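Local coordinates for protein endo-beta-1,4-glucanase (PDB 1OA4) that probably cleaves internal beta-1,4-glucosidic bonds of cellulose, as an endoglucanase of glycoside hydrolase family 12, at residues Q3-Y8 / T29-V34; F39-A44 / T209-N214; R78-G83 / T190-L195. All blocks are in the same frame, centred on the assembly; numbering follows the deposited sequence.

Interaction 1 (Q3-Y8 / T29-V34); sequences QICDRY and TQCINV
Cys5 and Cys31 are joined by a disulfide, SG to SG 2.0 Å, between the residue just after strand 2-4 and strand 30-34. In both cysteines SG lies anti to the carbonyl carbon and beside the backbone N (chi1 -59° and -56°), which turns the two sulfurs to each other across backbones only 4.0 Å apart, CA of Cys5 to CA of Cys31. The torsion about the S-S bond is 103°.

The backbone bonds belong to the antiparallel pair Ile4 and Ile32: Ile4 N gives to Ile32 O at 2.8 Å, nearly straight, and Ile32 N gives to Ile4 O. Gln3 and Asn33 form the adjacent non-hydrogen-bonded pair. Beyond Cys5 the first segment leaves the sheet, and the pairing passes through a water that donates to Cys5 O at 2.7 Å and accepts from Gln30 N. CA-H...O contacts fill in between, the CA of Cys31 reaching Ile4 O.

Apolar contact lies on the face that carries Ile4 and Ile32. CB of Ile4 meets CG1 of Ile32 at 4.0 Å, and its CD1 meets CG2 of Val34, the two side chains crossing obliquely. Thr11 and Val19, from strands 10-13 and 17-20 of the other sheet, pack over this face, so this face is part of the interior of the family 12 beta-sandwich.

Strand 2-4 is an edge strand of its sheet, and residues 3-8 make two direct backbone hydrogen bonds to 29-34. A covalent link just past the end of this edge strand would be expected to limit fraying of the N-terminal segment.

Interaction 2 (F39-A44 / T209-N214); sequences FEITQA and TGLAVN
Leu211 O takes the shortest hydrogen bond of this contact, from Ile41 N at 2.8 Å, and is also approached by the CA of Glu40 in a CA-H...O contact. Ile41 also accepts, its O taking a bond from Gly210 N at 2.9 Å with a nearly straight N-H...O angle of 167°. At the other end of the pairing Phe39 and Val213 exchange two bonds: Val213 N to Phe39 O is 2.9 Å, whereas Phe39 N to Val213 O is longer and more bent, its donor lying in the carbonyl plane.

Gly210 has a positive phi (97°), where a CB would press on the preceding carbonyl oxygen. Here the chain comes out of the loop and enters strand 212-218, which runs antiparallel to strand 39-44 in the six-stranded sheet of the beta-sandwich (jelly roll) of family 12. Thr42 and Gln43 together form a classic beta bulge opposite Cys31 of the neighbouring strand 30-34.

Side chains divide between the two faces. Toward the sandwich interior, CE1 of Phe39 meets CG2 of Val213 at 3.5 Å, the methyl coming obliquely to the ring, whose end comes nearer Val213 than the direction of the CB of Phe39 suggests. Ile41 and Leu211 lie side by side and point the same way, CD1 of Ile41 against CB of Leu211 at 4.1 Å, and Phe202 of the other sheet touches Ile41, Leu211 and Val213. Across the opposite face, CB of Glu40 packs near CB of Ala212, and the extended chain of Glu40 carries OE2 to within 3.7 Å of the CA of Gly210. That carboxylate forms a salt bridge with Arg92, whose NH2 also bonds Gly210 O.

At the loop end of the pairing, Thr209 lays its CG2 against Ala44 N and Thr42 O, both 3.6 Å away.

Interaction 3 (R78-G83 / T190-L195); sequences RISSIG and TPDWYL
Arg78 and Tyr194 form an antiparallel, non-hydrogen-bonded pair, CA to CA 4.2 Å. Arg78 is followed by a 3-10 segment (79-81), and Tyr194 is preceded by a type I turn, Thr190 to Trp193. Ile79 N gives a nearly straight bond to Trp193 O (2.9 Å, 173°), and Ser80 N gives to Pro191 O at 3.0 Å. The turn is braced from within by an ST turn, Asp192 N to Thr190 OG1.

Arg78 lies over one face of the Tyr194 ring with its CG; the chain then bends at chi3 (-66°), and Tyr194 OH sits over one face of the guanidinium, the two planes 46° apart. At the guanidinium edge NH1 makes a weak bond to Asp192 O; no N-H points at the Asp192 carboxylate, which lies well out of that plane. Among the apolar groups, CD1 of Ile79 meets CB of Trp193 at 3.9 Å, and CD1 of Ile82 meets CD2 of Leu195 at 3.8 Å, the latter two chains crossing at about a right angle. In helix 176-185, Val180 touches Ile79 and Lys177 touches Ile82.

Arg78 is thus placed by packing over the tyrosine and the weak bond, with the nearby carboxylate, beyond salt-bridge range, probably adding attraction, whereas the backbone bonds from Ile79 N and Ser80 N hold the segments together.

Interactions 1 and 2 are neighbours in one six-stranded antiparallel sheet: strand 30-34 of interaction 1 lies beside strand 39-44 of interaction 2, their centres 10 Å apart, with probable hydrogen bonds from Cys31 N to Gln43 O and from Asn33 N to Glu40 O. Together they join four strands adjacent in the sheet, 2-4, 30-34, 39-44 and 212-218. Interaction 3 is about 33 Å between centres from interaction 2, across the chain's centre, where strand 194-204 of the other sheet begins. Interaction 1 closes first along the chain; interaction 3 is nested inside the long loop closed by interaction 2. Interactions 2 and 3 thereby bring sequence-distant segments together on opposite sides of the chain's centre.

Interaction 1 (Q3-Y8 / T29-V34)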
ATOM      1  N   GLN A   3      -8.831  -5.168  18.614  1.00 16.24           N
ATOM      2  CA  GLN A   3      -8.096  -3.933  18.660  1.00 15.69           C
ATOM      3  C   GLN A   3      -6.588  -4.217  18.712  1.00 15.00           C
ATOM      4  O   GLN A   3      -6.130  -5.002  19.539  1.00 14.56           O
ATOM      5  CB  GLN A   3      -8.490  -3.102  19.874  1.00 16.05           C
ATOM      6  CG  GLN A   3      -7.726  -1.803  19.945  1.00 18.90           C
ATOM      7  CD  GLN A   3      -7.858  -1.104  21.293  1.00 24.03           C
ATOM      8  OE1 GLN A   3      -7.371  -1.592  22.335  1.00 27.10           O
ATOM      9  NE2 GLN A   3      -8.501   0.041  21.276  1.00 23.36           N
ATOM     10  N   ILE A   4      -5.842  -3.548  17.833  1.00 13.17           N
ATOM     11  CA  ILE A   4      -4.389  -3.658  17.777  1.00 13.52           C
ATOM     12  C   ILE A   4      -3.790  -2.274  17.914  1.00 13.33           C
ATOM     13  O   ILE A   4      -4.069  -1.394  17.087  1.00 13.95           O
ATOM     14  CB  ILE A   4      -3.934  -4.258  16.444  1.00 13.40           C
ATOM     15  CG1 ILE A   4      -4.503  -5.669  16.280  1.00 13.42           C
ATOM     16  CG2 ILE A   4      -2.447  -4.303  16.398  1.00 14.51           C
ATOM     17  CD1 ILE A   4      -4.157  -6.375  14.970  1.00 15.01           C
ATOM     18  N   CYS A   5      -2.992  -2.084  18.962  1.00 13.20           N
ATOM     19  CA  CYS A   5      -2.308  -0.819  19.185  1.00 13.14           C
ATOM     20  C   CYS A   5      -0.783  -0.961  19.144  1.00 13.52           C
ATOM     21  O   CYS A   5      -0.095   0.016  18.917  1.00 14.20           O
ATOM     22  CB  CYS A   5      -2.684  -0.211  20.530  1.00 12.44           C
ATOM     23  SG  CYS A   5      -4.455   0.129  20.746  1.00 11.95           S
ATOM     24  N   ASP A   6      -0.264  -2.161  19.344  1.00 14.28           N
ATOM     25  CA  ASP A   6       1.185  -2.372  19.337  1.00 15.20           C
ATOM     26  C   ASP A   6       1.751  -1.874  18.013  1.00 14.24           C
ATOM     27  O   ASP A   6       1.159  -2.092  16.945  1.00 14.87           O
ATOM     28  CB  ASP A   6       1.519  -3.854  19.502  1.00 15.79           C
ATOM     29  CG  ASP A   6       1.224  -4.386  20.896  1.00 20.01           C
ATOM     30  OD1 ASP A   6       0.900  -3.595  21.801  1.00 22.80           O
ATOM     31  OD2 ASP A   6       1.315  -5.608  21.162  1.00 24.70           O
ATOM     32  N   ARG A   7       2.916  -1.250  18.069  1.00 14.30           N
ATOM     33  CA  ARG A   7       3.541  -0.668  16.891  1.00 14.41           C
ATOM     34  C   ARG A   7       3.468  -1.558  15.655  1.00 14.19           C
ATOM     35  O   ARG A   7       3.046  -1.106  14.581  1.00 13.66           O
ATOM     36  CB  ARG A   7       4.998  -0.342  17.193  1.00 15.00           C
ATOM     37  CG  ARG A   7       5.686   0.426  16.094  1.00 16.21           C
ATOM     38  CD  ARG A   7       7.120   0.811  16.432  1.00 20.22           C
ATOM     39  NE  ARG A   7       7.547   1.925  15.602  1.00 25.92           N
ATOM     40  CZ  ARG A   7       8.786   2.391  15.547  1.00 31.24           C
ATOM     41  NH1 ARG A   7       9.742   1.820  16.273  1.00 33.16           N
ATOM     42  NH2 ARG A   7       9.072   3.423  14.760  1.00 32.36           N
ATOM     43  N   TYR A   8       3.920  -2.805  15.785  1.00 13.72           N
ATOM     44  CA  TYR A   8       3.940  -3.732  14.663  1.00 13.28           C
ATOM     45  C   TYR A   8       3.025  -4.927  14.872  1.00 13.52           C
ATOM     46  O   TYR A   8       3.289  -6.012  14.372  1.00 14.07           O
ATOM     47  CB  TYR A   8       5.376  -4.183  14.385  1.00 13.19           C
ATOM     48  CG  TYR A   8       6.266  -3.046  13.923  1.00 13.97           C
ATOM     49  CD1 TYR A   8       5.993  -2.359  12.763  1.00 14.18           C
ATOM     50  CD2 TYR A   8       7.381  -2.673  14.652  1.00 13.84           C
ATOM     51  CE1 TYR A   8       6.804  -1.322  12.345  1.00 15.48           C
ATOM     52  CE2 TYR A   8       8.195  -1.632  14.247  1.00 15.53           C
ATOM     53  CZ  TYR A   8       7.905  -0.965  13.091  1.00 15.21           C
ATOM     54  OH  TYR A   8       8.716   0.069  12.679  1.00 20.11           O
ATOM     55  N   THR A  29       0.654   7.091  19.961  1.00 15.89           N
ATOM     56  CA  THR A  29      -0.219   5.923  19.895  1.00 14.76           C
ATOM     57  C   THR A  29      -1.178   5.857  18.726  1.00 13.61           C
ATOM     58  O   THR A  29      -1.905   6.801  18.454  1.00 13.59           O
ATOM     59  CB  THR A  29      -1.020   5.854  21.174  1.00 15.17           C
ATOM     60  OG1 THR A  29      -0.122   5.721  22.282  1.00 16.05           O
ATOM     61  CG2 THR A  29      -1.924   4.580  21.199  1.00 15.66           C
ATOM     62  N   GLN A  30      -1.168   4.712  18.050  1.00 12.00           N
ATOM     63  CA  GLN A  30      -2.100   4.417  16.969  1.00 11.76           C
ATOM     64  C   GLN A  30      -2.690   3.051  17.197  1.00 11.51           C
ATOM     65  O   GLN A  30      -1.968   2.094  17.492  1.00 11.75           O
ATOM     66  CB  GLN A  30      -1.405   4.402  15.615  1.00 11.20           C
ATOM     67  CG  GLN A  30      -2.324   4.072  14.444  1.00 12.52           C
ATOM     68  CD  GLN A  30      -1.581   4.018  13.129  1.00 12.11           C
ATOM     69  OE1 GLN A  30      -1.287   5.068  12.541  1.00 11.99           O
ATOM     70  NE2 GLN A  30      -1.258   2.806  12.661  1.00 11.36           N
ATOM     71  N   CYS A  31      -4.006   2.954  17.024  1.00 12.18           N
ATOM     72  CA  CYS A  31      -4.705   1.678  17.107  1.00 12.29           C
ATOM     73  C   CYS A  31      -5.619   1.458  15.930  1.00 12.61           C
ATOM     74  O   CYS A  31      -6.147   2.418  15.401  1.00 12.44           O
ATOM     75  CB  CYS A  31      -5.597   1.628  18.335  1.00 12.75           C
ATOM     76  SG  CYS A  31      -4.803   1.937  19.906  1.00 11.30           S
ATOM     77  N   ILE A  32      -5.789   0.201  15.520  1.00 12.90           N
ATOM     78  CA  ILE A  32      -6.783  -0.161  14.513  1.00 12.78           C
ATOM     79  C   ILE A  32      -7.701  -1.190  15.128  1.00 13.62           C
ATOM     80  O   ILE A  32      -7.300  -1.892  16.048  1.00 13.70           O
ATOM     81  CB  ILE A  32      -6.158  -0.696  13.235  1.00 13.26           C
ATOM     82  CG1 ILE A  32      -5.265  -1.909  13.495  1.00 12.54           C
ATOM     83  CG2 ILE A  32      -5.321   0.383  12.617  1.00 14.33           C
ATOM     84  CD1 ILE A  32      -4.755  -2.547  12.239  1.00 13.31           C
ATOM     85  N   ASN A  33      -8.943  -1.215  14.661  1.00 13.07           N
ATOM     86  CA  ASN A  33      -9.912  -2.220  15.088  1.00 14.51           C
ATOM     87  C   ASN A  33     -10.161  -3.072  13.848  1.00 14.43           C
ATOM     88  O   ASN A  33     -10.687  -2.564  12.848  1.00 14.90           O
ATOM     89  CB  ASN A  33     -11.215  -1.543  15.558  1.00 14.61           C
ATOM     90  CG  ASN A  33     -12.178  -2.510  16.230  1.00 20.46           C
ATOM     91  OD1 ASN A  33     -11.757  -3.495  16.839  1.00 25.28           O
ATOM     92  ND2 ASN A  33     -13.476  -2.234  16.123  1.00 21.28           N
ATOM     93  N   VAL A  34      -9.777  -4.338  13.905  1.00 14.63           N
ATOM     94  CA  VAL A  34      -9.904  -5.276  12.783  1.00 15.31           C
ATOM     95  C   VAL A  34     -11.186  -6.108  12.867  1.00 16.98           C
ATOM     96  O   VAL A  34     -11.431  -6.780  13.868  1.00 16.92           O
ATOM     97  CB  VAL A  34      -8.682  -6.192  12.733  1.00 15.30           C
ATOM     98  CG1 VAL A  34      -8.694  -7.067  11.466  1.00 15.00           C
ATOM     99  CG2 VAL A  34      -7.418  -5.343  12.814  1.00 15.80           C
TER
HETATM  100  O   HOH W   1       0.475   2.591  19.267  1.00 16.00           O

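Interaction 2 (F39-A44 / T209-N214)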
ATOM      1  N   PHE A  39     -10.535  -3.077   8.344  1.00 12.63           N
ATOM      2  CA  PHE A  39     -10.164  -2.460   9.614  1.00 12.31           C
ATOM      3  C   PHE A  39     -10.518  -0.977   9.567  1.00 11.28           C
ATOM      4  O   PHE A  39     -10.711  -0.393   8.496  1.00 12.75           O
ATOM      5  CB  PHE A  39      -8.651  -2.635   9.917  1.00 11.83           C
ATOM      6  CG  PHE A  39      -7.744  -1.840   9.002  1.00 12.25           C
ATOM      7  CD1 PHE A  39      -7.327  -2.366   7.786  1.00 13.71           C
ATOM      8  CD2 PHE A  39      -7.347  -0.576   9.330  1.00 12.59           C
ATOM      9  CE1 PHE A  39      -6.524  -1.632   6.937  1.00 13.20           C
ATOM     10  CE2 PHE A  39      -6.529   0.158   8.460  1.00 11.78           C
ATOM     11  CZ  PHE A  39      -6.139  -0.368   7.281  1.00 11.56           C
ATOM     12  N   GLU A  40     -10.560  -0.381  10.750  1.00 11.75           N
ATOM     13  CA  GLU A  40     -10.814   1.037  10.931  1.00 11.76           C
ATOM     14  C   GLU A  40      -9.693   1.588  11.825  1.00 11.53           C
ATOM     15  O   GLU A  40      -9.264   0.937  12.784  1.00 11.59           O
ATOM     16  CB  GLU A  40     -12.187   1.253  11.595  1.00 12.62           C
ATOM     17  CG  GLU A  40     -12.384   2.661  12.154  1.00 12.87           C
ATOM     18  CD  GLU A  40     -13.708   2.898  12.856  1.00 14.01           C
ATOM     19  OE1 GLU A  40     -14.226   2.020  13.522  1.00 17.74           O
ATOM     20  OE2 GLU A  40     -14.230   4.092  12.729  1.00 13.61           O
ATOM     21  N   ILE A  41      -9.192   2.785  11.510  1.00 10.82           N
ATOM     22  CA  ILE A  41      -8.256   3.437  12.413  1.00 10.85           C
ATOM     23  C   ILE A  41      -9.065   4.045  13.569  1.00 11.53           C
ATOM     24  O   ILE A  41      -9.919   4.910  13.345  1.00 11.37           O
ATOM     25  CB  ILE A  41      -7.464   4.545  11.695  1.00 10.82           C
ATOM     26  CG1 ILE A  41      -6.653   3.933  10.543  1.00 11.02           C
ATOM     27  CG2 ILE A  41      -6.579   5.255  12.699  1.00 11.66           C
ATOM     28  CD1 ILE A  41      -5.860   4.935   9.719  1.00 10.46           C
ATOM     29  N   THR A  42      -8.834   3.565  14.793  1.00 12.12           N
ATOM     30  CA  THR A  42      -9.559   4.049  15.971  1.00 12.24           C
ATOM     31  C   THR A  42      -8.765   4.953  16.911  1.00 12.46           C
ATOM     32  O   THR A  42      -9.368   5.652  17.714  1.00 12.88           O
ATOM     33  CB  THR A  42     -10.125   2.878  16.770  1.00 12.75           C
ATOM     34  OG1 THR A  42      -9.101   1.900  16.978  1.00 12.70           O
ATOM     35  CG2 THR A  42     -11.199   2.159  15.976  1.00 14.31           C
ATOM     36  N   GLN A  43      -7.436   4.928  16.823  1.00 11.92           N
ATOM     37  CA  GLN A  43      -6.609   5.911  17.521  1.00 12.41           C
ATOM     38  C   GLN A  43      -5.487   6.282  16.565  1.00 12.33           C
ATOM     39  O   GLN A  43      -4.905   5.410  15.913  1.00 12.12           O
ATOM     40  CB  GLN A  43      -6.039   5.372  18.836  1.00 12.00           C
ATOM     41  CG  GLN A  43      -5.431   6.466  19.685  1.00 12.99           C
ATOM     42  CD  GLN A  43      -5.174   6.080  21.135  1.00 13.70           C
ATOM     43  OE1 GLN A  43      -5.620   5.023  21.598  1.00 14.81           O
ATOM     44  NE2 GLN A  43      -4.451   6.941  21.860  1.00 13.94           N
ATOM     45  N   ALA A  44      -5.212   7.573  16.459  1.00 12.25           N
ATOM     46  CA  ALA A  44      -4.176   8.052  15.552  1.00 12.62           C
ATOM     47  C   ALA A  44      -3.601   9.353  16.099  1.00 12.39           C
ATOM     48  O   ALA A  44      -3.705  10.414  15.474  1.00 12.45           O
ATOM     49  CB  ALA A  44      -4.745   8.253  14.152  1.00 12.44           C
ATOM     50  N   THR A 209      -8.303   9.022  12.566  1.00 11.38           N
ATOM     51  CA  THR A 209      -9.383   8.203  13.137  1.00 11.36           C
ATOM     52  C   THR A 209     -10.636   8.286  12.272  1.00 11.79           C
ATOM     53  O   THR A 209     -10.979   9.326  11.725  1.00 12.48           O
ATOM     54  CB  THR A 209      -9.743   8.551  14.602  1.00 12.46           C
ATOM     55  OG1 THR A 209     -10.175   9.920  14.707  1.00 13.07           O
ATOM     56  CG2 THR A 209      -8.553   8.367  15.537  1.00 11.27           C
ATOM     57  N   GLY A 210     -11.301   7.150  12.160  1.00 11.41           N
ATOM     58  CA  GLY A 210     -12.520   7.030  11.373  1.00 11.44           C
ATOM     59  C   GLY A 210     -12.294   6.488   9.977  1.00 12.00           C
ATOM     60  O   GLY A 210     -13.236   6.056   9.314  1.00 13.16           O
ATOM     61  N   LEU A 211     -11.050   6.559   9.504  1.00 11.95           N
ATOM     62  CA  LEU A 211     -10.675   5.992   8.211  1.00 11.18           C
ATOM     63  C   LEU A 211     -10.803   4.472   8.279  1.00 11.33           C
ATOM     64  O   LEU A 211     -10.518   3.858   9.317  1.00 11.26           O
ATOM     65  CB  LEU A 211      -9.228   6.346   7.870  1.00 11.30           C
ATOM     66  CG  LEU A 211      -8.949   7.832   7.619  1.00 11.35           C
ATOM     67  CD1 LEU A 211      -7.458   8.076   7.443  1.00 11.81           C
ATOM     68  CD2 LEU A 211      -9.710   8.322   6.401  1.00 12.04           C
ATOM     69  N   ALA A 212     -11.246   3.871   7.182  1.00 11.31           N
ATOM     70  CA  ALA A 212     -11.429   2.421   7.129  1.00 10.87           C
ATOM     71  C   ALA A 212     -11.180   1.807   5.765  1.00 11.24           C
ATOM     72  O   ALA A 212     -11.426   2.423   4.726  1.00 10.53           O
ATOM     73  CB  ALA A 212     -12.853   2.052   7.576  1.00 11.57           C
ATOM     74  N   VAL A 213     -10.706   0.568   5.785  1.00 10.95           N
ATOM     75  CA  VAL A 213     -10.687  -0.259   4.603  1.00 11.00           C
ATOM     76  C   VAL A 213     -11.917  -1.130   4.821  1.00 12.04           C
ATOM     77  O   VAL A 213     -11.997  -1.841   5.820  1.00 12.53           O
ATOM     78  CB  VAL A 213      -9.411  -1.129   4.498  1.00 11.10           C
ATOM     79  CG1 VAL A 213      -9.584  -2.238   3.457  1.00 11.66           C
ATOM     80  CG2 VAL A 213      -8.229  -0.264   4.140  1.00 12.12           C
ATOM     81  N   ASN A 214     -12.918  -0.986   3.955  1.00 12.34           N
ATOM     82  CA  ASN A 214     -14.149  -1.768   4.075  1.00 13.03           C
ATOM     83  C   ASN A 214     -13.955  -3.225   3.635  1.00 13.52           C
ATOM     84  O   ASN A 214     -14.594  -4.142   4.161  1.00 13.92           O
ATOM     85  CB  ASN A 214     -15.247  -1.164   3.193  1.00 13.30           C
ATOM     86  CG  ASN A 214     -15.658   0.256   3.603  1.00 13.94           C
ATOM     87  OD1 ASN A 214     -15.873   0.539   4.777  1.00 16.40           O
ATOM     88  ND2 ASN A 214     -15.787   1.142   2.621  1.00 15.52           N
TER

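Interaction 3 (R78-G83 / T190-L195)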
ATOM      1  N   ARG A  78       7.700 -14.581  -9.884  1.00 15.70           N
ATOM      2  CA  ARG A  78       8.395 -13.876 -10.945  1.00 16.41           C
ATOM      3  C   ARG A  78       7.384 -13.118 -11.801  1.00 16.17           C
ATOM      4  O   ARG A  78       6.354 -13.673 -12.212  1.00 15.36           O
ATOM      5  CB  ARG A  78       9.168 -14.855 -11.836  1.00 16.77           C
ATOM      6  CG  ARG A  78      10.273 -14.194 -12.619  1.00 19.66           C
ATOM      7  CD  ARG A  78      11.021 -15.121 -13.582  1.00 22.40           C
ATOM      8  NE  ARG A  78      11.815 -16.194 -12.969  1.00 23.93           N
ATOM      9  CZ  ARG A  78      13.037 -16.075 -12.435  1.00 25.41           C
ATOM     10  NH1 ARG A  78      13.653 -14.900 -12.350  1.00 24.99           N
ATOM     11  NH2 ARG A  78      13.641 -17.162 -11.956  1.00 25.37           N
ATOM     12  N   ILE A  79       7.696 -11.868 -12.107  1.00 16.47           N
ATOM     13  CA  ILE A  79       6.776 -11.013 -12.847  1.00 16.81           C
ATOM     14  C   ILE A  79       6.346 -11.644 -14.169  1.00 17.36           C
ATOM     15  O   ILE A  79       5.169 -11.628 -14.521  1.00 17.01           O
ATOM     16  CB  ILE A  79       7.416  -9.628 -13.075  1.00 16.60           C
ATOM     17  CG1 ILE A  79       7.509  -8.886 -11.744  1.00 17.77           C
ATOM     18  CG2 ILE A  79       6.610  -8.838 -14.105  1.00 17.44           C
ATOM     19  CD1 ILE A  79       8.323  -7.596 -11.783  1.00 16.71           C
ATOM     20  N   SER A  80       7.303 -12.205 -14.901  1.00 17.34           N
ATOM     21  CA  SER A  80       7.011 -12.796 -16.202  1.00 18.10           C
ATOM     22  C   SER A  80       6.104 -14.023 -16.128  1.00 18.02           C
ATOM     23  O   SER A  80       5.478 -14.401 -17.119  1.00 18.68           O
ATOM     24  CB  SER A  80       8.305 -13.089 -16.951  1.00 18.28           C
ATOM     25  OG  SER A  80       9.050 -14.082 -16.297  1.00 19.67           O
ATOM     26  N   SER A  81       5.999 -14.623 -14.951  1.00 17.59           N
ATOM     27  CA  SER A  81       5.126 -15.766 -14.776  1.00 18.03           C
ATOM     28  C   SER A  81       3.700 -15.378 -14.412  1.00 17.49           C
ATOM     29  O   SER A  81       2.816 -16.235 -14.387  1.00 18.72           O
ATOM     30  CB  SER A  81       5.681 -16.648 -13.678  1.00 19.09           C
ATOM     31  OG  SER A  81       6.966 -17.112 -14.034  1.00 21.37           O
ATOM     32  N   ILE A  82       3.478 -14.109 -14.096  1.00 16.11           N
ATOM     33  CA  ILE A  82       2.145 -13.678 -13.694  1.00 15.95           C
ATOM     34  C   ILE A  82       1.211 -13.525 -14.883  1.00 15.63           C
ATOM     35  O   ILE A  82       1.494 -12.780 -15.827  1.00 15.79           O
ATOM     36  CB  ILE A  82       2.198 -12.345 -12.952  1.00 15.52           C
ATOM     37  CG1 ILE A  82       3.056 -12.478 -11.695  1.00 17.49           C
ATOM     38  CG2 ILE A  82       0.785 -11.915 -12.574  1.00 15.54           C
ATOM     39  CD1 ILE A  82       3.344 -11.148 -11.010  1.00 18.17           C
ATOM     40  N   GLY A  83       0.082 -14.221 -14.813  1.00 15.28           N
ATOM     41  CA  GLY A  83      -0.949 -14.077 -15.826  1.00 15.14           C
ATOM     42  C   GLY A  83      -1.837 -12.880 -15.511  1.00 14.66           C
ATOM     43  O   GLY A  83      -2.163 -12.081 -16.390  1.00 15.73           O
ATOM     44  N   THR A 190      12.709  -5.557 -13.940  1.00 17.56           N
ATOM     45  CA  THR A 190      12.651  -6.254 -15.223  1.00 18.15           C
ATOM     46  C   THR A 190      11.657  -7.377 -15.042  1.00 18.17           C
ATOM     47  O   THR A 190      11.269  -7.688 -13.920  1.00 18.13           O
ATOM     48  CB  THR A 190      13.977  -6.882 -15.631  1.00 18.46           C
ATOM     49  OG1 THR A 190      14.205  -8.058 -14.849  1.00 18.31           O
ATOM     50  CG2 THR A 190      15.164  -5.949 -15.354  1.00 20.14           C
ATOM     51  N   PRO A 191      11.240  -8.004 -16.131  1.00 18.77           N
ATOM     52  CA  PRO A 191      10.351  -9.166 -16.023  1.00 18.49           C
ATOM     53  C   PRO A 191      10.887 -10.348 -15.227  1.00 18.42           C
ATOM     54  O   PRO A 191      10.104 -11.210 -14.830  1.00 17.21           O
ATOM     55  CB  PRO A 191      10.104  -9.540 -17.485  1.00 18.66           C
ATOM     56  CG  PRO A 191      10.245  -8.245 -18.196  1.00 19.08           C
ATOM     57  CD  PRO A 191      11.442  -7.606 -17.535  1.00 18.78           C
ATOM     58  N   ASP A 192      12.188 -10.396 -14.976  1.00 18.04           N
ATOM     59  CA  ASP A 192      12.734 -11.475 -14.171  1.00 18.56           C
ATOM     60  C   ASP A 192      12.725 -11.146 -12.679  1.00 17.66           C
ATOM     61  O   ASP A 192      13.122 -11.981 -11.870  1.00 17.86           O
ATOM     62  CB  ASP A 192      14.182 -11.755 -14.583  1.00 19.02           C
ATOM     63  CG  ASP A 192      14.292 -12.482 -15.899  1.00 22.06           C
ATOM     64  OD1 ASP A 192      13.369 -13.248 -16.253  1.00 26.16           O
ATOM     65  OD2 ASP A 192      15.292 -12.361 -16.636  1.00 28.30           O
ATOM     66  N   TRP A 193      12.324  -9.930 -12.307  1.00 16.59           N
ATOM     67  CA  TRP A 193      12.184  -9.590 -10.893  1.00 15.77           C
ATOM     68  C   TRP A 193      10.927 -10.277 -10.356  1.00 15.42           C
ATOM     69  O   TRP A 193      10.204 -10.936 -11.087  1.00 15.71           O
ATOM     70  CB  TRP A 193      12.065  -8.087 -10.665  1.00 15.89           C
ATOM     71  CG  TRP A 193      13.339  -7.294 -10.748  1.00 15.48           C
ATOM     72  CD1 TRP A 193      14.411  -7.531 -11.553  1.00 16.58           C
ATOM     73  CD2 TRP A 193      13.645  -6.110 -10.016  1.00 16.49           C
ATOM     74  NE1 TRP A 193      15.371  -6.563 -11.368  1.00 17.62           N
ATOM     75  CE2 TRP A 193      14.934  -5.683 -10.417  1.00 17.27           C
ATOM     76  CE3 TRP A 193      12.972  -5.365  -9.050  1.00 17.82           C
ATOM     77  CZ2 TRP A 193      15.546  -4.549  -9.889  1.00 17.58           C
ATOM     78  CZ3 TRP A 193      13.573  -4.241  -8.530  1.00 17.76           C
ATOM     79  CH2 TRP A 193      14.848  -3.837  -8.955  1.00 17.75           C
ATOM     80  N   TYR A 194      10.681 -10.096  -9.070  1.00 14.35           N
ATOM     81  CA  TYR A 194       9.588 -10.747  -8.376  1.00 14.17           C
ATOM     82  C   TYR A 194       8.643  -9.748  -7.730  1.00 13.21           C
ATOM     83  O   TYR A 194       9.051  -8.709  -7.233  1.00 12.73           O
ATOM     84  CB  TYR A 194      10.166 -11.609  -7.264  1.00 13.63           C
ATOM     85  CG  TYR A 194      10.993 -12.773  -7.766  1.00 15.17           C
ATOM     86  CD1 TYR A 194      12.322 -12.594  -8.117  1.00 17.21           C
ATOM     87  CD2 TYR A 194      10.447 -14.039  -7.884  1.00 16.86           C
ATOM     88  CE1 TYR A 194      13.087 -13.653  -8.597  1.00 18.81           C
ATOM     89  CE2 TYR A 194      11.210 -15.112  -8.351  1.00 19.35           C
ATOM     90  CZ  TYR A 194      12.532 -14.910  -8.703  1.00 19.01           C
ATOM     91  OH  TYR A 194      13.302 -15.985  -9.184  1.00 23.09           O
ATOM     92  N   LEU A 195       7.366 -10.110  -7.732  1.00 12.68           N
ATOM     93  CA  LEU A 195       6.354  -9.392  -6.995  1.00 12.24           C
ATOM     94  C   LEU A 195       6.325 -10.061  -5.630  1.00 11.99           C
ATOM     95  O   LEU A 195       6.144 -11.285  -5.552  1.00 11.87           O
ATOM     96  CB  LEU A 195       5.019  -9.547  -7.708  1.00 11.93           C
ATOM     97  CG  LEU A 195       3.774  -9.033  -6.979  1.00 11.89           C
ATOM     98  CD1 LEU A 195       3.900  -7.583  -6.647  1.00 12.36           C
ATOM     99  CD2 LEU A 195       2.510  -9.258  -7.805  1.00 11.31           C
TER